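Local coordinates for peroxisomal fatty acid beta-oxidation multifunctional protein MFP2 (Arabidopsis thaliana, PDB 2WTB), which catalyses the hydration of long-chain enoyl-CoA and the dehydrogenation of 3-hydroxyacyl-CoA in peroxisomal fatty acid beta-oxidation during seed germination, at residues G116-A121 and L135-L140; P27-S32 and T58-R63. One frame throughout, in Å; residues are numbered along the deposited sequence.

Interaction 1. Residues G116-A121 and L135-L140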
loop_
_atom_site.group_PDB
_atom_site.type_symbol
_atom_site.label_atom_id
_atom_site.label_comp_id
_atom_site.label_asym_id
_atom_site.label_seq_id
_atom_site.Cartn_x
_atom_site.Cartn_y
_atom_site.Cartn_z
ATOM N N GLY A 116 -16.011 0.171 11.812
ATOM C CA GLY A 116 -17.069 0.680 12.668
ATOM C C GLY A 116 -18.410 0.733 11.954
ATOM O O GLY A 116 -19.464 0.564 12.569
ATOM N N GLY A 117 -18.371 0.971 10.648
ATOM C CA GLY A 117 -19.581 0.990 9.847
ATOM C C GLY A 117 -20.245 -0.372 9.788
ATOM O O GLY A 117 -21.468 -0.482 9.892
ATOM N N LEU A 118 -19.438 -1.414 9.618
ATOM C CA LEU A 118 -19.954 -2.776 9.585
ATOM C C LEU A 118 -20.380 -3.209 10.980
ATOM O O LEU A 118 -21.363 -3.932 11.149
ATOM C CB LEU A 118 -18.900 -3.739 9.043
ATOM C CG LEU A 118 -19.317 -5.211 8.966
ATOM C CD1 LEU A 118 -20.548 -5.381 8.091
ATOM C CD2 LEU A 118 -18.171 -6.079 8.460
ATOM N N GLU A 119 -19.632 -2.758 11.980
ATOM C CA GLU A 119 -19.914 -3.110 13.363
ATOM C C GLU A 119 -21.265 -2.550 13.799
ATOM O O GLU A 119 -22.084 -3.264 14.375
ATOM C CB GLU A 119 -18.792 -2.622 14.282
ATOM C CG GLU A 119 -17.470 -3.349 14.074
ATOM C CD GLU A 119 -16.369 -2.851 14.993
ATOM O OE1 GLU A 119 -16.031 -1.652 14.925
ATOM O OE2 GLU A 119 -15.835 -3.663 15.780
ATOM N N LEU A 120 -21.494 -1.271 13.518
ATOM C CA LEU A 120 -22.767 -0.633 13.836
ATOM C C LEU A 120 -23.936 -1.389 13.205
ATOM O O LEU A 120 -24.997 -1.546 13.815
ATOM C CB LEU A 120 -22.763 0.823 13.365
ATOM C CG LEU A 120 -24.058 1.617 13.546
ATOM C CD1 LEU A 120 -24.525 1.582 14.998
ATOM C CD2 LEU A 120 -23.862 3.049 13.077
ATOM N N ALA A 121 -23.735 -1.857 11.977
ATOM C CA ALA A 121 -24.768 -2.605 11.270
ATOM C C ALA A 121 -25.010 -3.981 11.909
ATOM O O ALA A 121 -26.151 -4.435 12.008
ATOM C CB ALA A 121 -24.414 -2.739 9.783
ATOM N N LEU A 135 -18.511 -5.183 2.560
ATOM C CA LEU A 135 -18.633 -5.389 3.993
ATOM C C LEU A 135 -17.367 -6.053 4.505
ATOM O O LEU A 135 -16.944 -7.077 3.974
ATOM C CB LEU A 135 -19.832 -6.286 4.283
ATOM C CG LEU A 135 -21.039 -6.083 3.366
ATOM C CD1 LEU A 135 -21.977 -7.280 3.425
ATOM C CD2 LEU A 135 -21.774 -4.790 3.703
ATOM N N GLY A 136 -16.757 -5.471 5.530
ATOM C CA GLY A 136 -15.535 -6.028 6.077
ATOM C C GLY A 136 -14.971 -5.277 7.266
ATOM O O GLY A 136 -15.494 -4.236 7.669
ATOM N N LEU A 137 -13.896 -5.821 7.829
ATOM C CA LEU A 137 -13.205 -5.200 8.950
ATOM C C LEU A 137 -11.722 -5.054 8.629
ATOM O O LEU A 137 -10.931 -5.955 8.900
ATOM C CB LEU A 137 -13.402 -6.025 10.224
ATOM C CG LEU A 137 -14.828 -6.099 10.777
ATOM C CD1 LEU A 137 -14.899 -7.063 11.953
ATOM C CD2 LEU A 137 -15.320 -4.717 11.185
ATOM N N PRO A 138 -11.346 -3.908 8.041
ATOM C CA PRO A 138 -9.988 -3.611 7.568
ATOM C C PRO A 138 -9.047 -3.146 8.679
ATOM O O PRO A 138 -7.862 -2.940 8.418
ATOM C CB PRO A 138 -10.207 -2.459 6.574
ATOM C CG PRO A 138 -11.710 -2.304 6.436
ATOM C CD PRO A 138 -12.285 -2.829 7.703
ATOM N N GLU A 139 -9.569 -2.986 9.893
ATOM C CA GLU A 139 -8.800 -2.432 11.008
ATOM C C GLU A 139 -7.362 -2.944 11.111
ATOM O O GLU A 139 -6.439 -2.170 11.363
ATOM C CB GLU A 139 -9.525 -2.664 12.338
ATOM C CG GLU A 139 -10.632 -1.664 12.638
ATOM C CD GLU A 139 -11.977 -2.084 12.077
ATOM O OE1 GLU A 139 -12.010 -2.979 11.206
ATOM O OE2 GLU A 139 -13.002 -1.518 12.510
ATOM N N LEU A 140 -7.172 -4.244 10.921
ATOM C CA LEU A 140 -5.851 -4.841 11.112
ATOM C C LEU A 140 -4.770 -4.260 10.200
ATOM O O LEU A 140 -3.588 -4.288 10.541
ATOM C CB LEU A 140 -5.906 -6.366 10.973
ATOM C CG LEU A 140 -6.096 -7.151 12.272
ATOM C CD1 LEU A 140 -7.452 -6.861 12.899
ATOM C CD2 LEU A 140 -5.927 -8.639 12.021
HETATM O O HOH W 1 -13.509 0.011 15.214
#
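Leu135 meets Leu118 at the start of the contact: its CB lies 4.0 Å from Leu118 CD1, with the two side chains crossing at about a right angle. Leu118 reaches the strand from helix 116-123 because its CG stands anti to the backbone N (chi1 180°), which carries both methyls out to the strand. At Gly136 the second methyl, CD2, presses directly on the backbone, 3.3 Å from Gly136 N and equally close to Gly136 O. Gly136 also pairs through its backbone with Gly115, which joins strand 134-136 to strand 112-114 just ahead of the helix. Leu137 swings only the end of its side chain to the helix. Its CG packs 4.1 Å from Leu118 CD2, while its CD2 lies 3.9 Å from Glu119 CG, crossing the glutamate chain almost perpendicularly. An alanine at Leu118 would probably open a gap between helix and strand, leaving the Leu137 side chain and the Gly136 backbone without the methyls that pack on them.

Past Pro138, Glu139 bends at chi2 (88°) and brings OE2 to 3.9 Å from Glu119 OE1, the carboxylate planes 67° apart. A water sits between the two acids and donates to both, 3.0 Å from Glu119 OE1 and 3.1 Å from Glu139 OE2. The other oxygen of Glu119, OE2, accepts from the backbone N-H groups of Phe148 and Gly150, which fix the rotation of that carboxylate. Both glutamates are predicted active-site residues of the crotonase-type domain. Two acids sharing one water that spends both its protons on them leaves the water oxygen with its lone pairs turned from either carboxylate, consistent with the water that enoyl-CoA hydratases add across the double bond of the substrate.

Interaction 2. Residues P27-S32 and T58-R63; sequences PVNSLS and TGAKGR
Asn29 ND2 spends both its hydrogens on carbonyls of the 58-63 segment. One bond goes to Ala60 O at 2.9 Å, with the acceptor in the plane of the asparagine amide and the donor on a lone pair of the carbonyl. The other goes to Arg63 O, also at 2.9 Å, but here the donor is tilted 33° from the carbonyl plane. Farther out, Arg63 runs extended from CG to NE and brings NH1 to within 3.3 Å of Pro27 O, a weak bond at the edge of the guanidinium, while Val28 CG1 lies 4.2 Å from NH1 at an oblique approach.

What positions the asparagine is its other amide atom: Asn29 OD1 accepts from Asn25 N in its own loop, so the amide is held from both ends. The backbone O of Asn29 takes a bond from Ser65 OG. On the facing side a side chain on Gly59 would collide with Arg63 O, so a glycine here lets the turn bring that carbonyl back to Asn29.

With two carbonyls on the nitrogen and an N-H on the oxygen, the amide cannot flip without setting like against like. The buried Asn29 thus staples the loop after strand 18-24 to the turn leaving strand 54-59, while the exposed Arg63 adds only a weak bond to Pro27 O.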
loop_
_atom_site.group_PDB
_atom_site.type_symbol
_atom_site.label_atom_id
_atom_site.label_comp_id
_atom_site.label_asym_id
_atom_site.label_seq_id
_atom_site.Cartn_x
_atom_site.Cartn_y
_atom_site.Cartn_z
ATOM N N PRO A 27 -16.381 12.197 3.397
ATOM C CA PRO A 27 -16.732 11.566 2.118
ATOM C C PRO A 27 -17.506 10.253 2.238
ATOM O O PRO A 27 -18.388 9.999 1.417
ATOM C CB PRO A 27 -15.363 11.280 1.481
ATOM C CG PRO A 27 -14.358 12.031 2.312
ATOM C CD PRO A 27 -14.944 12.085 3.676
ATOM N N VAL A 28 -17.176 9.427 3.226
ATOM C CA VAL A 28 -17.757 8.087 3.309
ATOM C C VAL A 28 -18.581 7.845 4.570
ATOM O O VAL A 28 -18.797 6.698 4.962
ATOM C CB VAL A 28 -16.672 6.997 3.224
ATOM C CG1 VAL A 28 -15.948 7.073 1.889
ATOM C CG2 VAL A 28 -15.696 7.125 4.389
ATOM N N ASN A 29 -19.039 8.920 5.200
ATOM C CA ASN A 29 -19.860 8.809 6.401
ATOM C C ASN A 29 -19.182 8.016 7.518
ATOM O O ASN A 29 -19.797 7.141 8.126
ATOM C CB ASN A 29 -21.217 8.187 6.068
ATOM C CG ASN A 29 -22.037 9.047 5.126
ATOM O OD1 ASN A 29 -22.168 10.254 5.324
ATOM N ND2 ASN A 29 -22.596 8.427 4.096
ATOM N N SER A 30 -17.918 8.328 7.783
ATOM C CA SER A 30 -17.188 7.680 8.865
ATOM C C SER A 30 -17.834 7.995 10.207
ATOM O O SER A 30 -18.428 9.057 10.388
ATOM C CB SER A 30 -15.722 8.117 8.869
ATOM O OG SER A 30 -15.025 7.569 7.763
ATOM N N LEU A 31 -17.715 7.064 11.148
ATOM C CA LEU A 31 -18.327 7.223 12.461
ATOM C C LEU A 31 -17.462 8.056 13.399
ATOM O O LEU A 31 -16.728 7.513 14.225
ATOM C CB LEU A 31 -18.601 5.858 13.093
ATOM C CG LEU A 31 -19.580 4.935 12.370
ATOM C CD1 LEU A 31 -19.708 3.626 13.128
ATOM C CD2 LEU A 31 -20.939 5.603 12.207
ATOM N N SER A 32 -17.551 9.373 13.272
ATOM C CA SER A 32 -16.895 10.262 14.218
ATOM C C SER A 32 -17.648 10.212 15.541
ATOM O O SER A 32 -18.770 9.708 15.604
ATOM C CB SER A 32 -16.887 11.692 13.687
ATOM O OG SER A 32 -18.205 12.208 13.628
ATOM N N THR A 58 -29.383 4.312 8.007
ATOM C CA THR A 58 -28.807 4.329 6.671
ATOM C C THR A 58 -27.856 5.510 6.530
ATOM O O THR A 58 -27.844 6.409 7.370
ATOM C CB THR A 58 -29.899 4.400 5.588
ATOM O OG1 THR A 58 -29.294 4.381 4.292
ATOM C CG2 THR A 58 -30.724 5.665 5.748
ATOM N N GLY A 59 -27.052 5.497 5.472
ATOM C CA GLY A 59 -26.094 6.562 5.237
ATOM C C GLY A 59 -26.533 7.507 4.136
ATOM O O GLY A 59 -27.458 7.209 3.380
ATOM N N ALA A 60 -25.867 8.653 4.046
ATOM C CA ALA A 60 -26.185 9.640 3.021
ATOM C C ALA A 60 -25.425 9.365 1.728
ATOM O O ALA A 60 -24.333 8.798 1.744
ATOM C CB ALA A 60 -25.880 11.042 3.523
ATOM N N LYS A 61 -26.016 9.765 0.608
ATOM C CA LYS A 61 -25.356 9.657 -0.687
ATOM C C LYS A 61 -24.932 8.225 -1.015
ATOM O O LYS A 61 -23.790 7.984 -1.408
ATOM C CB LYS A 61 -24.144 10.589 -0.740
ATOM C CG LYS A 61 -24.492 12.064 -0.621
ATOM C CD LYS A 61 -23.278 12.887 -0.209
ATOM C CE LYS A 61 -22.095 12.645 -1.135
ATOM N NZ LYS A 61 -20.859 13.332 -0.663
ATOM N N GLY A 62 -25.855 7.283 -0.846
ATOM C CA GLY A 62 -25.638 5.901 -1.243
ATOM C C GLY A 62 -24.440 5.211 -0.614
ATOM O O GLY A 62 -23.752 4.429 -1.271
ATOM N N ARG A 63 -24.192 5.498 0.661
ATOM C CA ARG A 63 -23.086 4.885 1.394
ATOM C C ARG A 63 -23.417 4.805 2.875
ATOM O O ARG A 63 -23.712 5.822 3.504
ATOM C CB ARG A 63 -21.796 5.684 1.204
ATOM C CG ARG A 63 -21.179 5.557 -0.172
ATOM C CD ARG A 63 -19.996 6.489 -0.323
ATOM N NE ARG A 63 -19.374 6.359 -1.636
ATOM C CZ ARG A 63 -18.524 7.243 -2.149
ATOM N NH1 ARG A 63 -18.196 8.326 -1.458
ATOM N NH2 ARG A 63 -18.006 7.044 -3.353
#

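From the N terminus, the chain leaves strand 18-24, enters the 27-32 loop, runs through helix 33-46 and returns along strand 54-59; interaction 2 closes that excursion of 25 residues. The next closure comes well after it: interaction 1 joins helix 116-123 to the end of strand 134-136, across 13 intervening residues that include strand 126-129. The two loops follow in series, neither enclosing nor crossing the other, and both belong to the enoyl-CoA hydratase/isomerase region. They still meet in space through Leu31, whose CD2 packs 4.0 Å from Leu120 CD2, so the loop between strand 18-24 and helix 33-46 packs on the helix that carries Glu119.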